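Pyruvate kinase (Toxoplasma gondii, PDB 3GG8) catalyses the last step of glycolysis, the transfer of phosphate from phosphoenolpyruvate to ADP that yields pyruvate and ATP. Local coordinates at residues C[397-402]-C[427-432]; C[169-172]-C[177-180]; C[72-77]-C[214-219]; C[277-282]-C[289-294]. All coordinates share one frame; numbering follows the deposited sequence.

How the contacts relate
Contacts 1 and 4 are buried, whereas contacts 2 and 3 lie partly at the surface. Contact 1 belongs to the C-terminal alpha/beta domain and mixes a two-nitrogen arginine grip on a phenol with apolar packing. Contacts 3 and 4 hold different elements of the same eight-stranded barrel: contact 3 joins two helices through aromatic rings with no hydrogen bond between them, and contact 4 packs the turn after strand 275-278 on helix 288-305 through one valine. Contact 2, a hairpin in a separate mixed sheet, combines backbone bonds with valine and isoleucine packing. Its centre lies about 55 Å from that of contact 1, on the opposite side of the chain's centre.

Contact 1 of 4, residues C[397-402]-C[427-432]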
loop_
_atom_site.group_PDB
_atom_site.type_symbol
_atom_site.label_atom_id
_atom_site.label_comp_id
_atom_site.label_asym_id
_atom_site.label_seq_id
_atom_site.Cartn_x
_atom_site.Cartn_y
_atom_site.Cartn_z
ATOM N N VAL C 397 -1.973 12.977 -16.695
ATOM C CA VAL C 397 -2.974 14.020 -16.494
ATOM C C VAL C 397 -4.381 13.425 -16.386
ATOM O O VAL C 397 -5.165 13.854 -15.546
ATOM C CB VAL C 397 -2.878 15.123 -17.595
ATOM C CG1 VAL C 397 -3.995 16.162 -17.473
ATOM C CG2 VAL C 397 -1.547 15.828 -17.492
ATOM N N ALA C 398 -4.681 12.414 -17.205
ATOM C CA ALA C 398 -5.960 11.723 -17.124
ATOM C C ALA C 398 -6.129 11.100 -15.726
ATOM O O ALA C 398 -7.151 11.296 -15.059
ATOM C CB ALA C 398 -6.080 10.685 -18.200
ATOM N N ARG C 399 -5.095 10.384 -15.298
ATOM C CA ARG C 399 -4.969 9.839 -13.965
ATOM C C ARG C 399 -5.097 10.895 -12.838
ATOM O O ARG C 399 -5.790 10.667 -11.843
ATOM C CB ARG C 399 -3.626 9.118 -13.892
ATOM C CG ARG C 399 -3.341 8.406 -12.608
ATOM C CD ARG C 399 -1.988 7.707 -12.663
ATOM N NE ARG C 399 -1.985 6.543 -13.560
ATOM C CZ ARG C 399 -0.962 5.693 -13.691
ATOM N NH1 ARG C 399 -1.051 4.659 -14.523
ATOM N NH2 ARG C 399 0.155 5.874 -12.998
ATOM N N ALA C 400 -4.426 12.037 -12.983
ATOM C CA ALA C 400 -4.519 13.106 -11.982
ATOM C C ALA C 400 -5.951 13.645 -11.895
ATOM O O ALA C 400 -6.438 13.974 -10.804
ATOM C CB ALA C 400 -3.545 14.231 -12.305
ATOM N N ALA C 401 -6.605 13.718 -13.055
ATOM C CA ALA C 401 -7.985 14.180 -13.186
ATOM C C ALA C 401 -8.968 13.314 -12.391
ATOM O O ALA C 401 -9.763 13.828 -11.611
ATOM C CB ALA C 401 -8.367 14.221 -14.637
ATOM N N VAL C 402 -8.885 11.998 -12.581
ATOM C CA VAL C 402 -9.702 11.033 -11.845
ATOM C C VAL C 402 -9.482 11.164 -10.319
ATOM O O VAL C 402 -10.445 11.306 -9.555
ATOM C CB VAL C 402 -9.422 9.600 -12.353
ATOM C CG1 VAL C 402 -10.219 8.570 -11.565
ATOM C CG2 VAL C 402 -9.718 9.503 -13.854
ATOM N N ALA C 427 -11.705 7.507 -19.111
ATOM C CA ALA C 427 -12.625 6.384 -19.000
ATOM C C ALA C 427 -11.900 5.129 -18.501
ATOM O O ALA C 427 -12.414 4.404 -17.646
ATOM C CB ALA C 427 -13.305 6.124 -20.330
ATOM N N LYS C 428 -10.710 4.894 -19.054
ATOM C CA LYS C 428 -9.804 3.804 -18.651
ATOM C C LYS C 428 -9.679 3.666 -17.125
ATOM O O LYS C 428 -9.530 2.563 -16.598
ATOM C CB LYS C 428 -8.432 4.071 -19.278
ATOM C CG LYS C 428 -7.398 2.990 -19.124
ATOM C CD LYS C 428 -6.088 3.438 -19.747
ATOM C CE LYS C 428 -4.913 2.675 -19.159
ATOM N NZ LYS C 428 -3.740 2.648 -20.076
ATOM N N TYR C 429 -9.749 4.792 -16.419
ATOM C CA TYR C 429 -9.601 4.798 -14.955
ATOM C C TYR C 429 -10.911 4.611 -14.205
ATOM O O TYR C 429 -10.923 4.653 -12.989
ATOM C CB TYR C 429 -8.782 6.006 -14.477
ATOM C CG TYR C 429 -7.346 5.810 -14.866
ATOM C CD1 TYR C 429 -6.516 4.986 -14.103
ATOM C CD2 TYR C 429 -6.832 6.364 -16.036
ATOM C CE1 TYR C 429 -5.209 4.750 -14.467
ATOM C CE2 TYR C 429 -5.513 6.128 -16.415
ATOM C CZ TYR C 429 -4.712 5.314 -15.624
ATOM O OH TYR C 429 -3.405 5.050 -15.968
ATOM N N ARG C 430 -12.002 4.381 -14.953
ATOM C CA ARG C 430 -13.331 4.115 -14.388
ATOM C C ARG C 430 -13.661 5.084 -13.236
ATOM O O ARG C 430 -13.758 4.668 -12.078
ATOM C CB ARG C 430 -13.467 2.641 -13.936
ATOM C CG ARG C 430 -13.377 1.565 -15.045
ATOM C CD ARG C 430 -14.616 1.555 -15.956
ATOM N NE ARG C 430 -14.600 0.502 -16.979
ATOM C CZ ARG C 430 -14.261 0.690 -18.254
ATOM N NH1 ARG C 430 -14.294 -0.326 -19.120
ATOM N NH2 ARG C 430 -13.908 1.895 -18.680
ATOM N N PRO C 431 -13.801 6.390 -13.544
ATOM C CA PRO C 431 -14.158 7.308 -12.464
ATOM C C PRO C 431 -15.626 7.127 -12.092
ATOM O O PRO C 431 -16.459 6.796 -12.952
ATOM C CB PRO C 431 -13.941 8.685 -13.090
ATOM C CG PRO C 431 -14.172 8.456 -14.553
ATOM C CD PRO C 431 -13.663 7.085 -14.836
ATOM N N MET C 432 -15.921 7.309 -10.812
ATOM C CA MET C 432 -17.279 7.302 -10.307
ATOM C C MET C 432 -18.095 8.438 -10.915
ATOM O O MET C 432 -19.301 8.316 -11.073
ATOM C CB MET C 432 -17.254 7.413 -8.782
ATOM C CG MET C 432 -18.621 7.591 -8.130
ATOM S SD MET C 432 -18.728 6.689 -6.583
ATOM C CE MET C 432 -17.657 7.677 -5.532
#
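Arg399 leaves helix 393-407 extended, its CG opposite the backbone N (chi1 -176°), and bends at chi3 to meet the phenol end of Tyr429, whose first torsion sets the ring beside its own backbone N and out toward the helix. Two nitrogens of the guanidinium take the same oxygen side-on. Arg399 NH1 donates to Tyr429 OH at 2.8 Å, a fairly straight bond of 155°, while Arg399 NE gives a longer and more bent one to Tyr429 OH at 3.2 Å. The oxygen sits close to the guanidinium plane, and that plane stands 80° from the ring. Farther back, Arg399 CB lies over one face of the ring, toward its rim.

One turn on, Val402 fills in at the base of the tyrosine. Val402 CG2 packs on Tyr429 CB at 3.7 Å, and Val402 CG1 touches Pro431 CB at 4.0 Å. Between Tyr429 and Pro431, Arg430 takes positive phi; it closes a type I turn begun at Ala427, after helix 421-427, and the chain goes on to strand 435-439 of the alpha/beta domain.

Tyr429 OH is also hydrogen-bonded to Glu395 OE2, and Glu395 in turn forms a salt bridge with Lys428 NZ. A phenol oxygen that meets two guanidinium N-H groups and a carboxylate is consistent with a neutral hydroxyl giving its proton to Glu395, with the glutamate offsetting the positive charge of Arg399 and Lys428.

Contact 2 of 4, residues C[169-172]-C[177-180]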
loop_
_atom_site.group_PDB
_atom_site.type_symbol
_atom_site.label_atom_id
_atom_site.label_comp_id
_atom_site.label_asym_id
_atom_site.label_seq_id
_atom_site.Cartn_x
_atom_site.Cartn_y
_atom_site.Cartn_z
ATOM N N VAL C 169 -11.709 -37.180 -35.162
ATOM C CA VAL C 169 -11.040 -37.610 -36.403
ATOM C C VAL C 169 -10.196 -38.877 -36.172
ATOM O O VAL C 169 -9.348 -38.917 -35.283
ATOM C CB VAL C 169 -10.159 -36.479 -37.033
ATOM C CG1 VAL C 169 -9.444 -36.978 -38.279
ATOM C CG2 VAL C 169 -10.992 -35.246 -37.365
ATOM N N VAL C 170 -10.437 -39.896 -36.990
ATOM C CA VAL C 170 -9.770 -41.186 -36.856
ATOM C C VAL C 170 -8.691 -41.364 -37.945
ATOM O O VAL C 170 -7.620 -41.926 -37.688
ATOM C CB VAL C 170 -10.817 -42.348 -36.849
ATOM C CG1 VAL C 170 -10.182 -43.689 -37.173
ATOM C CG2 VAL C 170 -11.516 -42.414 -35.494
ATOM N N GLU C 171 -8.967 -40.854 -39.142
ATOM C CA GLU C 171 -8.083 -41.010 -40.289
ATOM C C GLU C 171 -8.296 -39.860 -41.257
ATOM O O GLU C 171 -9.399 -39.317 -41.339
ATOM C CB GLU C 171 -8.363 -42.338 -40.994
ATOM C CG GLU C 171 -7.969 -42.365 -42.470
ATOM C CD GLU C 171 -8.123 -43.739 -43.124
ATOM O OE1 GLU C 171 -8.077 -43.800 -44.379
ATOM O OE2 GLU C 171 -8.290 -44.744 -42.394
ATOM N N VAL C 172 -7.237 -39.497 -41.987
ATOM C CA VAL C 172 -7.309 -38.462 -43.021
ATOM C C VAL C 172 -6.854 -39.012 -44.361
ATOM O O VAL C 172 -5.887 -39.760 -44.428
ATOM C CB VAL C 172 -6.486 -37.170 -42.666
ATOM C CG1 VAL C 172 -6.974 -36.557 -41.363
ATOM C CG2 VAL C 172 -4.972 -37.452 -42.598
ATOM N N VAL C 177 -12.080 -37.420 -44.713
ATOM C CA VAL C 177 -11.683 -37.663 -43.338
ATOM C C VAL C 177 -12.675 -38.702 -42.800
ATOM O O VAL C 177 -13.877 -38.630 -43.088
ATOM C CB VAL C 177 -11.720 -36.325 -42.529
ATOM C CG1 VAL C 177 -11.826 -36.553 -41.034
ATOM C CG2 VAL C 177 -10.494 -35.469 -42.854
ATOM N N ILE C 178 -12.154 -39.699 -42.087
ATOM C CA ILE C 178 -12.987 -40.665 -41.367
ATOM C C ILE C 178 -13.132 -40.160 -39.947
ATOM O O ILE C 178 -12.158 -39.779 -39.296
ATOM C CB ILE C 178 -12.379 -42.119 -41.356
ATOM C CG1 ILE C 178 -11.901 -42.558 -42.754
ATOM C CG2 ILE C 178 -13.377 -43.140 -40.791
ATOM C CD1 ILE C 178 -12.990 -42.592 -43.834
ATOM N N THR C 179 -14.355 -40.124 -39.463
ATOM C CA THR C 179 -14.577 -39.625 -38.120
ATOM C C THR C 179 -15.421 -40.615 -37.330
ATOM O O THR C 179 -15.949 -41.579 -37.886
ATOM C CB THR C 179 -15.236 -38.224 -38.107
ATOM O OG1 THR C 179 -16.608 -38.321 -38.505
ATOM C CG2 THR C 179 -14.508 -37.255 -39.023
ATOM N N GLN C 180 -15.537 -40.369 -36.032
ATOM C CA GLN C 180 -16.321 -41.222 -35.174
ATOM C C GLN C 180 -17.184 -40.370 -34.241
ATOM O O GLN C 180 -16.666 -39.518 -33.519
ATOM C CB GLN C 180 -15.369 -42.105 -34.387
ATOM C CG GLN C 180 -15.976 -43.345 -33.812
ATOM C CD GLN C 180 -15.093 -43.909 -32.726
ATOM O OE1 GLN C 180 -14.419 -44.922 -32.918
ATOM N NE2 GLN C 180 -15.056 -43.223 -31.584
#
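Glu171 and Ile178 face each other across a beta hairpin, strands 165-172 and 176-181, at a classic beta bulge: Val170 and Glu171 together oppose the single residue Ile178. The hairpin belongs to the mixed sheet inserted after barrel strand 97-101, consistent with the B domain of pyruvate kinases. Glu171 CG lies opposite its backbone N and the chain is extended beyond it, which lays the side chain along that of Ile178, both pointing the same way. Glu171 CB lies 4.0 Å from both Ile178 CB and Ile178 CG1; Glu171 CG is 3.9 Å from Ile178 CG1, and Glu171 CD still touches that methylene. At the tip, Glu171 OE1 is hydrogen-bonded to Tyr176 OH.

In the backbone the bulge is made by three bonds. Val170 N donates to Ile178 O at 2.9 Å, nearly straight at 169°, Glu171 N adds a weak bond to the same oxygen, and Ile178 N returns one to Glu171 O.

The other face carries Val169, Val172, Val177 and Thr179, and Val152 packs against the three valines. The branches of Val177 divide between two neighbours: Val177 CG1 meets Val169 CG1 at 3.7 Å, and Val177 CG2 meets Val172 CG1 at 4.0 Å.

Contact 3 of 4, residues C[72-77]-C[214-219]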
loop_
_atom_site.group_PDB
_atom_site.type_symbol
_atom_site.label_atom_id
_atom_site.label_comp_id
_atom_site.label_asym_id
_atom_site.label_seq_id
_atom_site.Cartn_x
_atom_site.Cartn_y
_atom_site.Cartn_z
ATOM N N GLY C 72 -28.711 -10.249 -45.687
ATOM C CA GLY C 72 -29.065 -8.933 -46.244
ATOM C C GLY C 72 -28.144 -8.530 -47.376
ATOM O O GLY C 72 -27.208 -9.253 -47.683
ATOM N N ASP C 73 -28.414 -7.387 -48.014
ATOM C CA ASP C 73 -27.570 -6.914 -49.116
ATOM C C ASP C 73 -27.412 -5.396 -49.031
ATOM O O ASP C 73 -27.852 -4.783 -48.055
ATOM C CB ASP C 73 -28.117 -7.370 -50.489
ATOM C CG ASP C 73 -29.565 -6.887 -50.760
ATOM O OD1 ASP C 73 -30.442 -7.730 -51.036
ATOM O OD2 ASP C 73 -29.803 -5.667 -50.711
ATOM N N HIS C 74 -26.753 -4.789 -50.009
ATOM C CA HIS C 74 -26.509 -3.352 -49.930
ATOM C C HIS C 74 -27.813 -2.524 -49.935
ATOM O O HIS C 74 -27.907 -1.520 -49.243
ATOM C CB HIS C 74 -25.471 -2.907 -50.985
ATOM C CG HIS C 74 -24.070 -3.340 -50.651
ATOM N ND1 HIS C 74 -22.951 -2.691 -51.119
ATOM C CD2 HIS C 74 -23.617 -4.335 -49.847
ATOM C CE1 HIS C 74 -21.869 -3.273 -50.631
ATOM N NE2 HIS C 74 -22.247 -4.284 -49.869
ATOM N N GLU C 75 -28.820 -2.970 -50.681
ATOM C CA GLU C 75 -30.154 -2.362 -50.637
ATOM C C GLU C 75 -30.906 -2.468 -49.296
ATOM O O GLU C 75 -31.457 -1.474 -48.810
ATOM C CB GLU C 75 -31.036 -2.967 -51.704
ATOM C CG GLU C 75 -30.730 -2.512 -53.104
ATOM C CD GLU C 75 -31.573 -3.277 -54.090
ATOM O OE1 GLU C 75 -30.981 -3.921 -54.977
ATOM O OE2 GLU C 75 -32.823 -3.276 -53.946
ATOM N N THR C 76 -30.961 -3.665 -48.715
ATOM C CA THR C 76 -31.741 -3.848 -47.505
ATOM C C THR C 76 -31.109 -3.106 -46.327
ATOM O O THR C 76 -31.805 -2.468 -45.540
ATOM C CB THR C 76 -31.970 -5.356 -47.158
ATOM O OG1 THR C 76 -30.730 -5.956 -46.775
ATOM C CG2 THR C 76 -32.548 -6.121 -48.344
ATOM N N HIS C 77 -29.788 -3.196 -46.207
ATOM C CA HIS C 77 -29.042 -2.494 -45.171
ATOM C C HIS C 77 -29.045 -0.969 -45.388
ATOM O O HIS C 77 -28.976 -0.222 -44.421
ATOM C CB HIS C 77 -27.614 -3.037 -45.090
ATOM C CG HIS C 77 -27.510 -4.398 -44.446
ATOM N ND1 HIS C 77 -27.712 -4.605 -43.096
ATOM C CD2 HIS C 77 -27.187 -5.603 -44.966
ATOM C CE1 HIS C 77 -27.542 -5.885 -42.821
ATOM N NE2 HIS C 77 -27.216 -6.512 -43.940
ATOM N N LEU C 214 -15.913 -1.581 -48.478
ATOM C CA LEU C 214 -15.580 -0.461 -49.352
ATOM C C LEU C 214 -16.811 0.196 -49.969
ATOM O O LEU C 214 -16.886 1.419 -50.032
ATOM C CB LEU C 214 -14.620 -0.897 -50.471
ATOM C CG LEU C 214 -13.221 -1.459 -50.164
ATOM C CD1 LEU C 214 -12.544 -1.908 -51.479
ATOM C CD2 LEU C 214 -12.323 -0.449 -49.436
ATOM N N ASN C 215 -17.761 -0.618 -50.436
ATOM C CA ASN C 215 -18.900 -0.096 -51.171
ATOM C C ASN C 215 -20.173 0.108 -50.355
ATOM O O ASN C 215 -21.139 0.692 -50.854
ATOM C CB ASN C 215 -19.117 -0.898 -52.455
ATOM C CG ASN C 215 -17.891 -0.862 -53.358
ATOM O OD1 ASN C 215 -17.416 -1.890 -53.841
ATOM N ND2 ASN C 215 -17.353 0.325 -53.551
ATOM N N PHE C 216 -20.151 -0.315 -49.090
ATOM C CA PHE C 216 -21.195 0.057 -48.173
ATOM C C PHE C 216 -20.618 0.812 -46.968
ATOM O O PHE C 216 -20.933 1.996 -46.776
ATOM C CB PHE C 216 -22.008 -1.156 -47.719
ATOM C CG PHE C 216 -23.282 -0.787 -46.987
ATOM C CD1 PHE C 216 -24.508 -0.771 -47.664
ATOM C CD2 PHE C 216 -23.249 -0.448 -45.640
ATOM C CE1 PHE C 216 -25.681 -0.426 -46.997
ATOM C CE2 PHE C 216 -24.413 -0.096 -44.955
ATOM C CZ PHE C 216 -25.641 -0.084 -45.638
ATOM N N GLY C 217 -19.782 0.127 -46.175
ATOM C CA GLY C 217 -19.236 0.658 -44.912
ATOM C C GLY C 217 -18.766 2.107 -45.015
ATOM O O GLY C 217 -19.177 2.955 -44.223
ATOM N N ILE C 218 -17.931 2.389 -46.016
ATOM C CA ILE C 218 -17.399 3.742 -46.237
ATOM C C ILE C 218 -18.471 4.789 -46.633
ATOM O O ILE C 218 -18.643 5.760 -45.893
ATOM C CB ILE C 218 -16.177 3.757 -47.230
ATOM C CG1 ILE C 218 -14.936 3.111 -46.578
ATOM C CG2 ILE C 218 -15.883 5.192 -47.741
ATOM C CD1 ILE C 218 -13.632 3.156 -47.453
ATOM N N PRO C 219 -19.185 4.601 -47.788
ATOM C CA PRO C 219 -20.110 5.670 -48.216
ATOM C C PRO C 219 -21.396 5.791 -47.403
ATOM O O PRO C 219 -22.053 6.831 -47.492
ATOM C CB PRO C 219 -20.448 5.298 -49.664
ATOM C CG PRO C 219 -20.321 3.818 -49.706
ATOM C CD PRO C 219 -19.188 3.480 -48.744
#
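Asp73 N donates to Thr76 OG1 at 3.0 Å and 167°, opening helix 74-90, whose first residue, His74, lies against Phe216. In return Thr76 N donates to Asp73 OD2 at 3.1 Å, approaching from above the carboxylate plane, and the two bonds together form a capping box.

Phe216 CB sits over one face of the His74 ring, 3.8 Å from its centroid and nearly above it, a CH-pi contact; within the imidazole, His74 CE1 is the atom closest to Phe216 CB, at 3.6 Å. Beyond CB the phenyl group turns its edge to the same histidine in a T-shaped pair, the planes 67° apart. His211 stacks with the imidazole as well, and His74 NE2 is hydrogen-bonded to Asp212 OD1, one turn before Phe216 on helix 207-217, a bond that would limit rotation of the imidazole.

The two helices belong to the barrel domain, a (beta/alpha)8 or TIM barrel: helix 74-90 follows strand 62-68, and helix 207-217 precedes strand 224-227. Leu67 of the former strand touches both His77 and Phe216, and Phe69 just after it stacks on His77 and meets Phe216 edge-to-face, adding a further ring to the cluster.

Phe216 gets past His74 because its CG stands anti to the backbone N (chi1 -168°), which sends the ring toward the first turn of helix 74-90. There Phe216 CE1 comes 3.3 Å from His74 O, the carbonyl oxygen lying at the ring edge, while Phe216 CZ meets His77 CB at 3.6 Å.

Contact 4 of 4, residues C[277-282]-C[289-294]; sequences IARGDL and EKVFLA
Val291 does the touching for helix 288-305, and its two methyls divide the work against the short helix 279-282. Val291 CG1 meets the start of that turn, 3.8 Å from Arg279 O and 4.2 Å from Arg279 CB, and it also reaches Leu282 CB at 4.1 Å. Val291 CG2 lies by the backbone at the other end of the turn, 3.9 Å from Leu282 C. With chi1 at 180°, CG1 points away from the valine's own backbone N, which puts both methyls against the short helix 279-282. No hydrogen bond crosses here: the fit is apolar, apart from the carbonyl oxygens that brush the methyls.

The next shell fixes the turn itself. Ala278 is its N-cap residue, and Leu282 N donates to Ala278 O at 3.0 Å. Leu282 also packs on Leu262 and Met298, so its side chain touches both helix 259-263 and helix 288-305. Of the Arg279 side chain, CB meets the valine; the chain bends at chi2 and chi3 and carries the guanidinium elsewhere, to a salt bridge with Asp332 and hydrogen bonds to Thr313 O and Gln295 OE1.

Farther out, helix 288-305 meets a neighbouring subunit, where Lys290 NZ forms a salt bridge with Glu369 of that neighbouring subunit, so the helix that receives the turn is also part of a subunit interface. The whole is a beta-to-alpha connection at the C-terminal end of strand 275-278 in the eight-stranded parallel barrel, the end of a TIM barrel at which the active site of pyruvate kinases is found.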
loop_
_atom_site.group_PDB
_atom_site.type_symbol
_atom_site.label_atom_id
_atom_site.label_comp_id
_atom_site.label_asym_id
_atom_site.label_seq_id
_atom_site.Cartn_x
_atom_site.Cartn_y
_atom_site.Cartn_z
ATOM N N ILE C 277 -15.765 -9.875 -28.124
ATOM C CA ILE C 277 -15.644 -11.235 -27.626
ATOM C C ILE C 277 -16.922 -12.018 -27.976
ATOM O O ILE C 277 -18.001 -11.720 -27.457
ATOM C CB ILE C 277 -15.426 -11.239 -26.086
ATOM C CG1 ILE C 277 -14.228 -10.371 -25.691
ATOM C CG2 ILE C 277 -15.313 -12.690 -25.526
ATOM C CD1 ILE C 277 -14.108 -10.149 -24.199
ATOM N N ALA C 278 -16.803 -12.994 -28.877
ATOM C CA ALA C 278 -17.931 -13.830 -29.282
ATOM C C ALA C 278 -17.896 -15.129 -28.490
ATOM O O ALA C 278 -17.333 -16.133 -28.958
ATOM C CB ALA C 278 -17.879 -14.118 -30.783
ATOM N N ARG C 279 -18.508 -15.103 -27.301
ATOM C CA ARG C 279 -18.502 -16.246 -26.378
ATOM C C ARG C 279 -19.067 -17.522 -26.967
ATOM O O ARG C 279 -18.466 -18.567 -26.811
ATOM C CB ARG C 279 -19.266 -15.939 -25.079
ATOM C CG ARG C 279 -18.619 -14.913 -24.167
ATOM C CD ARG C 279 -19.332 -13.575 -24.287
ATOM N NE ARG C 279 -20.773 -13.688 -24.062
ATOM C CZ ARG C 279 -21.350 -13.754 -22.865
ATOM N NH1 ARG C 279 -20.622 -13.723 -21.755
ATOM N NH2 ARG C 279 -22.674 -13.848 -22.778
ATOM N N GLY C 280 -20.225 -17.441 -27.617
ATOM C CA GLY C 280 -20.890 -18.612 -28.173
ATOM C C GLY C 280 -20.058 -19.356 -29.213
ATOM O O GLY C 280 -20.027 -20.581 -29.224
ATOM N N ASP C 281 -19.391 -18.612 -30.094
ATOM C CA ASP C 281 -18.477 -19.213 -31.071
ATOM C C ASP C 281 -17.230 -19.790 -30.390
ATOM O O ASP C 281 -16.789 -20.897 -30.733
ATOM C CB ASP C 281 -18.122 -18.205 -32.153
ATOM C CG ASP C 281 -19.362 -17.530 -32.732
ATOM O OD1 ASP C 281 -19.809 -16.523 -32.157
ATOM O OD2 ASP C 281 -19.917 -18.018 -33.749
ATOM N N LEU C 282 -16.697 -19.073 -29.395
ATOM C CA LEU C 282 -15.524 -19.544 -28.650
ATOM C C LEU C 282 -15.825 -20.881 -27.958
ATOM O O LEU C 282 -14.950 -21.739 -27.846
ATOM C CB LEU C 282 -15.062 -18.497 -27.623
ATOM C CG LEU C 282 -14.149 -17.379 -28.108
ATOM C CD1 LEU C 282 -14.095 -16.206 -27.139
ATOM C CD2 LEU C 282 -12.750 -17.952 -28.376
ATOM N N GLU C 289 -15.735 -24.707 -20.275
ATOM C CA GLU C 289 -15.263 -24.310 -18.951
ATOM C C GLU C 289 -14.032 -23.401 -18.981
ATOM O O GLU C 289 -13.483 -23.070 -17.928
ATOM C CB GLU C 289 -14.983 -25.547 -18.071
ATOM C CG GLU C 289 -13.776 -26.391 -18.464
ATOM C CD GLU C 289 -14.128 -27.574 -19.350
ATOM O OE1 GLU C 289 -15.184 -27.555 -20.022
ATOM O OE2 GLU C 289 -13.338 -28.542 -19.370
ATOM N N LYS C 290 -13.591 -23.029 -20.176
ATOM C CA LYS C 290 -12.442 -22.148 -20.341
ATOM C C LYS C 290 -12.818 -20.820 -20.998
ATOM O O LYS C 290 -12.085 -19.840 -20.882
ATOM C CB LYS C 290 -11.340 -22.842 -21.140
ATOM C CG LYS C 290 -10.670 -24.005 -20.403
ATOM C CD LYS C 290 -9.947 -24.928 -21.365
ATOM C CE LYS C 290 -8.416 -24.951 -21.167
ATOM N NZ LYS C 290 -7.957 -25.350 -19.790
ATOM N N VAL C 291 -13.962 -20.781 -21.672
ATOM C CA VAL C 291 -14.422 -19.546 -22.307
ATOM C C VAL C 291 -14.537 -18.407 -21.301
ATOM O O VAL C 291 -14.222 -17.255 -21.618
ATOM C CB VAL C 291 -15.772 -19.722 -23.045
ATOM C CG1 VAL C 291 -16.216 -18.413 -23.703
ATOM C CG2 VAL C 291 -15.653 -20.817 -24.086
ATOM N N PHE C 292 -14.982 -18.719 -20.093
ATOM C CA PHE C 292 -15.188 -17.658 -19.123
ATOM C C PHE C 292 -13.832 -17.053 -18.703
ATOM O O PHE C 292 -13.728 -15.836 -18.514
ATOM C CB PHE C 292 -15.998 -18.166 -17.936
ATOM C CG PHE C 292 -15.186 -18.903 -16.941
ATOM C CD1 PHE C 292 -14.508 -18.212 -15.942
ATOM C CD2 PHE C 292 -15.085 -20.281 -16.999
ATOM C CE1 PHE C 292 -13.722 -18.886 -15.020
ATOM C CE2 PHE C 292 -14.296 -20.980 -16.067
ATOM C CZ PHE C 292 -13.619 -20.278 -15.081
ATOM N N LEU C 293 -12.807 -17.905 -18.583
ATOM C CA LEU C 293 -11.423 -17.461 -18.342
ATOM C C LEU C 293 -10.905 -16.545 -19.465
ATOM O O LEU C 293 -10.411 -15.439 -19.203
ATOM C CB LEU C 293 -10.487 -18.665 -18.194
ATOM C CG LEU C 293 -10.485 -19.456 -16.890
ATOM C CD1 LEU C 293 -9.656 -20.723 -17.058
ATOM C CD2 LEU C 293 -9.954 -18.627 -15.711
ATOM N N ALA C 294 -11.033 -17.009 -20.710
ATOM C CA ALA C 294 -10.695 -16.217 -21.895
ATOM C C ALA C 294 -11.396 -14.853 -21.914
ATOM O O ALA C 294 -10.749 -13.834 -22.168
ATOM C CB ALA C 294 -10.993 -17.000 -23.169
#